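Local coordinates for lumazine protein (Photobacterium kishitanii, PDB 3A35) that serves, very probably, as an antenna protein that shifts the bioluminescence of bacterial luciferase to shorter wavelength, and binds riboflavin in this structure, at residues A[158-161]-A[162-165]; A[148-152]-A[153-157]; A[111-115]-A[116-120]. All blocks are in the same frame, centred on the assembly; numbering follows the deposited sequence.

Interaction 1: A[158-161]-A[162-165]; sequences NYPK and NLSI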
ATOM      1  N   ASN A 158     -14.540   5.782   2.043  1.00 18.24           N
ATOM      2  CA  ASN A 158     -15.519   5.576   1.002  1.00 18.59           C
ATOM      3  C   ASN A 158     -14.829   5.979  -0.310  1.00 20.52           C
ATOM      4  O   ASN A 158     -14.650   7.187  -0.631  1.00 22.22           O
ATOM      5  CB  ASN A 158     -16.733   6.487   1.330  1.00 20.95           C
ATOM      6  CG  ASN A 158     -17.782   6.386   0.315  1.00 23.59           C
ATOM      7  OD1 ASN A 158     -17.611   5.869  -0.739  1.00 23.11           O
ATOM      8  ND2 ASN A 158     -18.969   6.932   0.672  1.00 32.70           N
ATOM      9  N   TYR A 159     -14.344   4.947  -0.994  1.00 18.59           N
ATOM     10  CA  TYR A 159     -13.578   5.129  -2.217  1.00 19.18           C
ATOM     11  C   TYR A 159     -14.470   5.166  -3.462  1.00 21.62           C
ATOM     12  O   TYR A 159     -15.458   4.437  -3.475  1.00 24.06           O
ATOM     13  CB  TYR A 159     -12.606   3.959  -2.409  1.00 19.45           C
ATOM     14  CG  TYR A 159     -11.515   3.831  -1.350  1.00 16.32           C
ATOM     15  CD1 TYR A 159     -10.385   4.718  -1.377  1.00 17.44           C
ATOM     16  CD2 TYR A 159     -11.622   2.865  -0.395  1.00 17.66           C
ATOM     17  CE1 TYR A 159      -9.376   4.571  -0.430  1.00 14.61           C
ATOM     18  CE2 TYR A 159     -10.600   2.653   0.571  1.00 15.42           C
ATOM     19  CZ  TYR A 159      -9.525   3.544   0.533  1.00 17.97           C
ATOM     20  OH  TYR A 159      -8.607   3.302   1.576  1.00 16.49           O
ATOM     21  N   PRO A 160     -14.061   5.873  -4.506  1.00 22.97           N
ATOM     22  CA  PRO A 160     -14.777   5.698  -5.768  1.00 24.46           C
ATOM     23  C   PRO A 160     -14.502   4.267  -6.232  1.00 24.84           C
ATOM     24  O   PRO A 160     -13.350   3.814  -6.189  1.00 25.00           O
ATOM     25  CB  PRO A 160     -14.079   6.656  -6.714  1.00 24.49           C
ATOM     26  CG  PRO A 160     -12.752   7.165  -6.044  1.00 26.00           C
ATOM     27  CD  PRO A 160     -12.830   6.726  -4.612  1.00 21.27           C
ATOM     28  N   LYS A 161     -15.523   3.573  -6.783  1.00 27.23           N
ATOM     29  CA  LYS A 161     -15.382   2.132  -7.140  1.00 27.82           C
ATOM     30  C   LYS A 161     -14.281   1.846  -8.197  1.00 28.41           C
ATOM     31  O   LYS A 161     -13.749   0.763  -8.215  1.00 28.10           O
ATOM     32  CB  LYS A 161     -16.745   1.442  -7.534  1.00 30.35           C
ATOM     33  CG  LYS A 161     -16.541   0.047  -8.224  1.00 32.50           C
ATOM     34  CD  LYS A 161     -17.601  -1.003  -8.018  1.00 33.37           C
ATOM     35  CE  LYS A 161     -17.376  -1.853  -6.726  1.00 42.03           C
ATOM     36  NZ  LYS A 161     -16.137  -2.727  -6.642  1.00 45.45           N
ATOM     37  N   ASN A 162     -13.901   2.797  -9.029  1.00 28.25           N
ATOM     38  CA  ASN A 162     -12.909   2.459 -10.021  1.00 29.18           C
ATOM     39  C   ASN A 162     -11.521   2.247  -9.436  1.00 27.20           C
ATOM     40  O   ASN A 162     -10.690   1.779 -10.142  1.00 25.79           O
ATOM     41  CB  ASN A 162     -12.776   3.613 -11.005  1.00 29.47           C
ATOM     42  CG  ASN A 162     -12.952   4.889 -10.320  1.00 36.63           C
ATOM     43  OD1 ASN A 162     -12.002   5.369  -9.727  1.00 39.65           O
ATOM     44  ND2 ASN A 162     -14.227   5.437 -10.295  1.00 42.00           N
ATOM     45  N   LEU A 163     -11.287   2.692  -8.198  1.00 25.44           N
ATOM     46  CA  LEU A 163     -10.051   2.251  -7.496  1.00 26.22           C
ATOM     47  C   LEU A 163     -10.085   0.759  -7.123  1.00 28.73           C
ATOM     48  O   LEU A 163      -9.050   0.171  -6.691  1.00 26.60           O
ATOM     49  CB  LEU A 163      -9.812   3.083  -6.230  1.00 24.98           C
ATOM     50  CG  LEU A 163      -9.481   4.551  -6.434  1.00 21.45           C
ATOM     51  CD1 LEU A 163      -9.307   5.057  -4.990  1.00 22.88           C
ATOM     52  CD2 LEU A 163      -8.228   4.746  -7.213  1.00 18.57           C
ATOM     53  N   SER A 164     -11.250   0.135  -7.271  1.00 28.53           N
ATOM     54  CA  SER A 164     -11.346  -1.307  -7.190  1.00 29.54           C
ATOM     55  C   SER A 164     -10.541  -1.889  -8.311  1.00 28.88           C
ATOM     56  O   SER A 164     -10.143  -3.066  -8.226  1.00 31.48           O
ATOM     57  CB  SER A 164     -12.798  -1.753  -7.395  1.00 29.81           C
ATOM     58  OG  SER A 164     -13.369  -2.125  -6.154  1.00 35.92           O
ATOM     59  N   ILE A 165     -10.391  -1.104  -9.386  1.00 28.66           N
ATOM     60  CA  ILE A 165      -9.839  -1.588 -10.679  1.00 26.90           C
ATOM     61  C   ILE A 165      -8.382  -1.369 -10.731  1.00 26.74           C
ATOM     62  O   ILE A 165      -7.627  -2.317 -10.942  1.00 27.77           O
ATOM     63  CB  ILE A 165     -10.627  -0.972 -11.947  1.00 27.62           C
ATOM     64  CG1 ILE A 165     -12.053  -1.541 -11.994  1.00 29.36           C
ATOM     65  CG2 ILE A 165      -9.857  -1.175 -13.306  1.00 27.83           C
ATOM     66  CD1 ILE A 165     -13.029  -0.649 -12.883  1.00 30.22           C
TER
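Pro160 and Lys161 are tied to the residues that follow them by hydrogen bonds. The amide of Leu163 donates to Pro160 O over 3.1 Å, with an N-H...O angle of 152°. Lys161 NZ donates to Ser164 OG at 2.9 Å. With CG anti to the backbone N (chi1 166°), the lysine chain folds at chi2, chi3 and chi4, which brings its ammonium round to the serine; the same NZ also has a long, weak ion pair with Glu113. The Pro160 to Leu163 bond closes a type I beta turn, by which strand 154-160 of the second lumazine-binding barrel passes into the short helix 163-166. Apolar contact centres on Leu163 CD1, which lies 3.8 Å from Tyr159 CD1, obliquely to the ring, the two side chains crossing at about a right angle. The same methyl rests 3.9 Å from Pro160 CD. Asn162 ND2 comes to 3.8 Å from Pro160 CB, a van der Waals contact. Beyond the segments, His145 meets the Tyr159 ring edge-to-face, and Leu163 also touches Val143.

Interaction 2: A[148-152]-A[153-157]; sequences EEISD and DIIFI
The ring of Phe156 lies alongside two glutamates, all three side chains pointing the same way. Glu148 covers one face: its CB stands 4.0 Å from the ring centroid, 22° off the normal and offset toward the rim, a CH-pi contact, while its CG reaches CE2 at 3.7 Å. Glu149 takes the edge, its carboxylate turned 88° from the ring plane and OE2 placed 3.6 Å from Phe156 CE2. With Phe156 CG anti to the backbone N (chi1 163°), the ring swings to the side of the strand pair where both glutamates lie. Two consecutive residues can meet one ring because Glu148 and Glu149 both pair with Phe156 in a classic beta bulge. Phe156 O accepts from Glu148 N at 2.7 Å and, weakly, from Glu149 N at 3.4 Å; Phe156 N returns a nearly straight bond to Glu149 O at 2.9 Å.

Toward the hairpin end, the other face of the sheet carries Ile150 and Ile155, side by side, with CG1 of Ile150 3.8 Å from CG2 of Ile155. This non-hydrogen-bonded pair precedes the hydrogen-bonded pair Ser151 and Ile154, whose reciprocal bonds close a type II' turn over Asp152 and Asp153. The hairpin belongs to the second barrel, and Tyr121 of the adjoining strand 117-123 stacks with Phe156.

Chemically, Glu148 serves the ring through its aliphatic carbons over one face, whereas the carboxylate of Glu149 stays at the rim, where ring hydrogens probably offer it a slightly positive border.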
ATOM      1  N   GLU A 148     -13.872   8.850   6.050  1.00 17.90           N
ATOM      2  CA  GLU A 148     -15.259   9.256   6.029  1.00 18.51           C
ATOM      3  C   GLU A 148     -15.793   9.442   7.435  1.00 21.62           C
ATOM      4  O   GLU A 148     -16.458  10.438   7.760  1.00 20.89           O
ATOM      5  CB  GLU A 148     -16.066   8.201   5.301  1.00 23.09           C
ATOM      6  CG  GLU A 148     -17.278   8.792   4.855  1.00 22.11           C
ATOM      7  CD  GLU A 148     -17.083   9.798   3.673  1.00 31.42           C
ATOM      8  OE1 GLU A 148     -16.070   9.888   2.951  1.00 25.55           O
ATOM      9  OE2 GLU A 148     -18.034  10.544   3.451  1.00 36.31           O
ATOM     10  N   GLU A 149     -15.623   8.427   8.262  1.00 18.14           N
ATOM     11  CA  GLU A 149     -16.081   8.367   9.633  1.00 21.26           C
ATOM     12  C   GLU A 149     -15.224   7.415  10.480  1.00 21.78           C
ATOM     13  O   GLU A 149     -14.564   6.494   9.910  1.00 18.91           O
ATOM     14  CB  GLU A 149     -17.511   7.850   9.619  1.00 22.15           C
ATOM     15  CG  GLU A 149     -18.608   8.618   8.884  1.00 28.90           C
ATOM     16  CD  GLU A 149     -19.889   7.694   8.636  1.00 32.28           C
ATOM     17  OE1 GLU A 149     -20.114   6.746   9.463  1.00 37.35           O
ATOM     18  OE2 GLU A 149     -20.626   7.895   7.591  1.00 38.38           O
ATOM     19  N   ILE A 150     -15.122   7.639  11.796  1.00 21.51           N
ATOM     20  CA  ILE A 150     -14.485   6.719  12.712  1.00 22.18           C
ATOM     21  C   ILE A 150     -15.517   6.347  13.763  1.00 23.97           C
ATOM     22  O   ILE A 150     -16.138   7.247  14.357  1.00 24.00           O
ATOM     23  CB  ILE A 150     -13.245   7.334  13.306  1.00 23.53           C
ATOM     24  CG1 ILE A 150     -12.300   7.752  12.188  1.00 19.66           C
ATOM     25  CG2 ILE A 150     -12.576   6.337  14.341  1.00 22.60           C
ATOM     26  CD1 ILE A 150     -10.992   8.522  12.580  1.00 24.13           C
ATOM     27  N   SER A 151     -15.779   5.071  13.938  1.00 22.93           N
ATOM     28  CA  SER A 151     -16.672   4.590  15.001  1.00 25.36           C
ATOM     29  C   SER A 151     -15.919   3.538  15.807  1.00 25.92           C
ATOM     30  O   SER A 151     -15.485   2.536  15.222  1.00 24.72           O
ATOM     31  CB  SER A 151     -17.901   3.942  14.371  1.00 25.74           C
ATOM     32  OG  SER A 151     -18.491   4.841  13.405  1.00 30.57           O
ATOM     33  N   ASP A 152     -15.727   3.772  17.108  1.00 25.59           N
ATOM     34  CA  ASP A 152     -14.938   2.920  18.016  1.00 26.62           C
ATOM     35  C   ASP A 152     -13.544   2.796  17.332  1.00 27.87           C
ATOM     36  O   ASP A 152     -12.817   3.769  17.154  1.00 30.68           O
ATOM     37  CB  ASP A 152     -15.611   1.555  18.272  1.00 27.57           C
ATOM     38  CG  ASP A 152     -17.012   1.681  18.908  1.00 33.81           C
ATOM     39  OD1 ASP A 152     -17.208   2.616  19.739  1.00 40.66           O
ATOM     40  OD2 ASP A 152     -17.910   0.838  18.563  1.00 40.18           O
ATOM     41  N   ASP A 153     -13.153   1.580  17.015  1.00 26.85           N
ATOM     42  CA  ASP A 153     -11.808   1.426  16.468  1.00 25.05           C
ATOM     43  C   ASP A 153     -11.844   1.186  14.949  1.00 24.50           C
ATOM     44  O   ASP A 153     -10.828   0.696  14.434  1.00 21.70           O
ATOM     45  CB  ASP A 153     -11.093   0.270  17.195  1.00 24.82           C
ATOM     46  CG  ASP A 153     -11.911  -1.019  17.267  1.00 27.40           C
ATOM     47  OD1 ASP A 153     -13.043  -1.127  16.715  1.00 29.36           O
ATOM     48  OD2 ASP A 153     -11.418  -2.007  17.855  1.00 33.34           O
ATOM     49  N   ILE A 154     -12.955   1.505  14.282  1.00 22.26           N
ATOM     50  CA  ILE A 154     -13.138   1.214  12.888  1.00 20.65           C
ATOM     51  C   ILE A 154     -13.189   2.452  12.078  1.00 22.42           C
ATOM     52  O   ILE A 154     -13.915   3.408  12.393  1.00 22.42           O
ATOM     53  CB  ILE A 154     -14.220   0.172  12.675  1.00 23.88           C
ATOM     54  CG1 ILE A 154     -15.304   0.551  11.795  1.00 32.02           C
ATOM     55  CG2 ILE A 154     -14.207  -1.008  13.696  1.00 26.56           C
ATOM     56  CD1 ILE A 154     -14.904  -0.005  10.597  1.00 29.53           C
ATOM     57  N   ILE A 155     -12.303   2.513  11.097  1.00 19.74           N
ATOM     58  CA  ILE A 155     -12.296   3.670  10.181  1.00 18.96           C
ATOM     59  C   ILE A 155     -13.021   3.319   8.887  1.00 19.11           C
ATOM     60  O   ILE A 155     -12.811   2.222   8.333  1.00 21.39           O
ATOM     61  CB  ILE A 155     -10.848   4.209   9.924  1.00 22.50           C
ATOM     62  CG1 ILE A 155      -9.954   3.224   9.238  1.00 26.36           C
ATOM     63  CG2 ILE A 155     -10.243   4.702  11.200  1.00 23.72           C
ATOM     64  CD1 ILE A 155      -8.830   3.912   8.530  1.00 27.41           C
ATOM     65  N   PHE A 156     -13.906   4.164   8.387  1.00 17.41           N
ATOM     66  CA  PHE A 156     -14.658   3.984   7.209  1.00 19.16           C
ATOM     67  C   PHE A 156     -14.116   4.886   6.142  1.00 18.09           C
ATOM     68  O   PHE A 156     -14.057   6.121   6.274  1.00 17.96           O
ATOM     69  CB  PHE A 156     -16.143   4.216   7.514  1.00 18.49           C
ATOM     70  CG  PHE A 156     -16.987   4.450   6.368  1.00 17.53           C
ATOM     71  CD1 PHE A 156     -16.829   3.766   5.150  1.00 18.19           C
ATOM     72  CD2 PHE A 156     -18.092   5.312   6.490  1.00 21.88           C
ATOM     73  CE1 PHE A 156     -17.669   3.954   4.040  1.00 21.43           C
ATOM     74  CE2 PHE A 156     -18.920   5.550   5.416  1.00 21.80           C
ATOM     75  CZ  PHE A 156     -18.761   4.860   4.173  1.00 21.03           C
ATOM     76  N   ILE A 157     -13.642   4.317   5.045  1.00 16.25           N
ATOM     77  CA  ILE A 157     -13.182   5.026   3.899  1.00 16.13           C
ATOM     78  C   ILE A 157     -14.051   4.717   2.713  1.00 17.55           C
ATOM     79  O   ILE A 157     -14.347   3.587   2.407  1.00 18.33           O
ATOM     80  CB  ILE A 157     -11.716   4.668   3.529  1.00 16.61           C
ATOM     81  CG1 ILE A 157     -10.857   4.946   4.753  1.00 17.19           C
ATOM     82  CG2 ILE A 157     -11.221   5.668   2.391  1.00 17.03           C
ATOM     83  CD1 ILE A 157      -9.711   4.072   4.874  1.00 24.45           C
TER

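Interaction 3: A[111-115]-A[116-120]; sequences ITEEE and DRLKV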
ATOM      1  N   ILE A 111     -16.374  -4.906   3.756  1.00 20.36           N
ATOM      2  CA  ILE A 111     -16.377  -4.171   2.486  1.00 23.86           C
ATOM      3  C   ILE A 111     -17.812  -4.194   1.989  1.00 26.48           C
ATOM      4  O   ILE A 111     -18.500  -5.246   2.015  1.00 29.19           O
ATOM      5  CB  ILE A 111     -15.603  -4.979   1.390  1.00 25.80           C
ATOM      6  CG1 ILE A 111     -14.228  -5.326   1.915  1.00 26.19           C
ATOM      7  CG2 ILE A 111     -15.597  -4.264   0.032  1.00 32.84           C
ATOM      8  CD1 ILE A 111     -13.465  -4.072   2.048  1.00 27.75           C
ATOM      9  N   THR A 112     -18.248  -3.104   1.417  1.00 27.73           N
ATOM     10  CA  THR A 112     -19.506  -3.152   0.699  1.00 32.31           C
ATOM     11  C   THR A 112     -19.297  -2.381  -0.574  1.00 34.00           C
ATOM     12  O   THR A 112     -18.709  -1.281  -0.576  1.00 32.82           O
ATOM     13  CB  THR A 112     -20.664  -2.649   1.556  1.00 32.41           C
ATOM     14  OG1 THR A 112     -20.667  -1.233   1.614  1.00 38.88           O
ATOM     15  CG2 THR A 112     -20.595  -3.227   3.015  1.00 33.39           C
ATOM     16  N   GLU A 113     -19.698  -2.985  -1.691  1.00 35.81           N
ATOM     17  CA  GLU A 113     -19.733  -2.268  -2.958  1.00 39.25           C
ATOM     18  C   GLU A 113     -21.138  -1.791  -3.270  1.00 40.19           C
ATOM     19  O   GLU A 113     -21.981  -2.641  -3.576  1.00 41.01           O
ATOM     20  CB  GLU A 113     -19.308  -3.208  -4.064  1.00 40.20           C
ATOM     21  CG  GLU A 113     -17.922  -3.727  -3.885  1.00 44.80           C
ATOM     22  CD  GLU A 113     -17.838  -5.201  -4.250  1.00 51.19           C
ATOM     23  OE1 GLU A 113     -18.245  -5.550  -5.391  1.00 55.66           O
ATOM     24  OE2 GLU A 113     -17.379  -6.016  -3.406  1.00 51.62           O
ATOM     25  N   GLU A 114     -21.409  -0.480  -3.150  1.00 41.47           N
ATOM     26  CA  GLU A 114     -22.714   0.119  -3.560  1.00 42.77           C
ATOM     27  C   GLU A 114     -22.656   1.504  -4.145  1.00 43.00           C
ATOM     28  O   GLU A 114     -21.854   2.341  -3.711  1.00 41.66           O
ATOM     29  CB  GLU A 114     -23.697   0.249  -2.405  1.00 43.22           C
ATOM     30  CG  GLU A 114     -23.328  -0.410  -1.113  1.00 46.23           C
ATOM     31  CD  GLU A 114     -24.198   0.116  -0.009  1.00 50.23           C
ATOM     32  OE1 GLU A 114     -24.009   1.309   0.406  1.00 52.53           O
ATOM     33  OE2 GLU A 114     -25.081  -0.655   0.420  1.00 51.39           O
ATOM     34  N   GLU A 115     -23.569   1.788  -5.077  1.00 42.94           N
ATOM     35  CA  GLU A 115     -23.800   3.178  -5.511  1.00 42.09           C
ATOM     36  C   GLU A 115     -22.550   3.784  -6.096  1.00 39.91           C
ATOM     37  O   GLU A 115     -22.274   4.984  -5.848  1.00 40.02           O
ATOM     38  CB  GLU A 115     -24.263   4.057  -4.338  1.00 43.35           C
ATOM     39  CG  GLU A 115     -25.701   3.782  -3.848  1.00 47.54           C
ATOM     40  CD  GLU A 115     -26.750   4.414  -4.783  1.00 53.38           C
ATOM     41  OE1 GLU A 115     -26.317   5.053  -5.781  1.00 52.41           O
ATOM     42  OE2 GLU A 115     -27.981   4.266  -4.525  1.00 54.44           O
ATOM     43  N   ASP A 116     -21.771   2.968  -6.835  1.00 36.84           N
ATOM     44  CA  ASP A 116     -20.495   3.402  -7.478  1.00 36.21           C
ATOM     45  C   ASP A 116     -19.339   3.689  -6.513  1.00 31.48           C
ATOM     46  O   ASP A 116     -18.404   4.417  -6.884  1.00 31.10           O
ATOM     47  CB  ASP A 116     -20.656   4.677  -8.334  1.00 36.86           C
ATOM     48  CG  ASP A 116     -21.557   4.440  -9.549  1.00 43.87           C
ATOM     49  OD1 ASP A 116     -21.081   3.737 -10.484  1.00 48.84           O
ATOM     50  OD2 ASP A 116     -22.720   4.938  -9.538  1.00 47.19           O
ATOM     51  N   ARG A 117     -19.502   3.202  -5.295  1.00 28.76           N
ATOM     52  CA  ARG A 117     -18.510   3.424  -4.190  1.00 24.43           C
ATOM     53  C   ARG A 117     -18.018   2.018  -3.728  1.00 25.66           C
ATOM     54  O   ARG A 117     -18.745   1.013  -3.778  1.00 23.85           O
ATOM     55  CB  ARG A 117     -19.152   4.145  -3.009  1.00 25.26           C
ATOM     56  CG  ARG A 117     -20.054   5.381  -3.342  1.00 24.25           C
ATOM     57  CD  ARG A 117     -19.246   6.412  -4.096  1.00 28.09           C
ATOM     58  NE  ARG A 117     -18.036   6.873  -3.328  1.00 22.24           N
ATOM     59  CZ  ARG A 117     -17.190   7.814  -3.738  1.00 26.07           C
ATOM     60  NH1 ARG A 117     -17.390   8.430  -4.904  1.00 29.07           N
ATOM     61  NH2 ARG A 117     -16.146   8.213  -2.984  1.00 24.60           N
ATOM     62  N   LEU A 118     -16.742   1.961  -3.295  1.00 21.45           N
ATOM     63  CA  LEU A 118     -16.136   0.816  -2.595  1.00 22.50           C
ATOM     64  C   LEU A 118     -15.997   1.341  -1.132  1.00 21.27           C
ATOM     65  O   LEU A 118     -15.157   2.211  -0.848  1.00 21.32           O
ATOM     66  CB  LEU A 118     -14.796   0.472  -3.265  1.00 20.04           C
ATOM     67  CG  LEU A 118     -14.094  -0.706  -2.583  1.00 21.29           C
ATOM     68  CD1 LEU A 118     -14.836  -2.026  -2.606  1.00 24.52           C
ATOM     69  CD2 LEU A 118     -12.687  -0.995  -3.094  1.00 26.99           C
ATOM     70  N   LYS A 119     -16.863   0.860  -0.232  1.00 19.45           N
ATOM     71  CA  LYS A 119     -16.892   1.262   1.141  1.00 19.24           C
ATOM     72  C   LYS A 119     -16.053   0.260   1.909  1.00 19.41           C
ATOM     73  O   LYS A 119     -16.402  -0.891   2.017  1.00 20.02           O
ATOM     74  CB  LYS A 119     -18.324   1.194   1.638  1.00 21.92           C
ATOM     75  CG  LYS A 119     -19.165   2.185   0.938  1.00 24.35           C
ATOM     76  CD  LYS A 119     -20.536   2.427   1.615  1.00 27.47           C
ATOM     77  CE  LYS A 119     -21.255   3.488   0.787  1.00 29.53           C
ATOM     78  NZ  LYS A 119     -22.620   3.580   1.399  1.00 30.24           N
ATOM     79  N   VAL A 120     -14.966   0.707   2.527  1.00 17.52           N
ATOM     80  CA  VAL A 120     -14.012  -0.170   3.216  1.00 15.77           C
ATOM     81  C   VAL A 120     -13.989   0.271   4.641  1.00 16.52           C
ATOM     82  O   VAL A 120     -13.744   1.457   4.937  1.00 18.65           O
ATOM     83  CB  VAL A 120     -12.606  -0.025   2.520  1.00 17.57           C
ATOM     84  CG1 VAL A 120     -11.605  -0.922   3.332  1.00 17.74           C
ATOM     85  CG2 VAL A 120     -12.715  -0.441   1.018  1.00 18.32           C
TER
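Lys119 NZ meets Glu114 OE1 at 2.8 Å in a salt bridge, approaching nearly along the C-O axis of the carboxylate. The lysine is fully extended beyond CG and crosses the strand pair diagonally: its own backbone is paired with Thr112, while its ammonium reaches two residues further along the opposite strand. On the way its stem passes the Thr112 hydroxyl, with OG1 3.4 Å from Lys119 CB. Glu114 is likewise extended beyond CG, although its first torsion is nearly eclipsed (chi1 -9°), and this carries OE1 toward the lysine.

The backbone beneath is an antiparallel ladder, tighter at the Thr112 and Lys119 pair than at the turn. Thr112 N donates to Lys119 O (2.9 Å), and Lys119 N to Thr112 O (2.8 Å) completes that hydrogen-bonded pair. Nearer the turn Arg117 N donates to Glu114 O at 3.0 Å, but the return bond from Glu114 N is weak. These residues bracket a type I' turn in which Glu115 and Asp116 both have positive phi (60° and 70°), the hairpin joining strands 104-114 and 117-123 of the second lumazine-binding barrel.

On the face carrying Ile111, Glu113, Leu118 and Val120, the contacts are made by carbon atoms. Leu118 CD1 touches Ile111 CG2 at 3.5 Å and Glu113 CG at 3.7 Å, and Ile111 CD1 lies 3.8 Å from Val120 CG2. Arg117 points its guanidinium out of the hairpin, donating from NE to Asn158 OD1 on strand 154-160.

The two faces thus differ in chemistry: one is largely apolar, with Glu113 toward the turn, and the other holds a cross-strand ion pair that probably offsets the charge of Glu114 within the acidic run Glu113 to Asp116.

In the fold
From the N terminus, the first of the three contacts is interaction 3, the hairpin between strands 104-114 and 117-123. Interaction 2 closes a later tight turn, between strands 143-151 and 154-160, and interaction 1 follows at once, where strand 154-160 ends and helix 163-166 begins. The three are in series, neither nesting nor crossing. They meet through the sheet: strand 154-160 lies between strands 117-123 and 143-151, and is joined to the former where Tyr159 O receives Leu118 N and Val120 O receives Ile157 N, both probable hydrogen bonds. Interactions 1 and 3 are close, with centres about 8 Å apart, while interactions 1 and 2 stand about 18 Å apart toward opposite ends of strand 154-160.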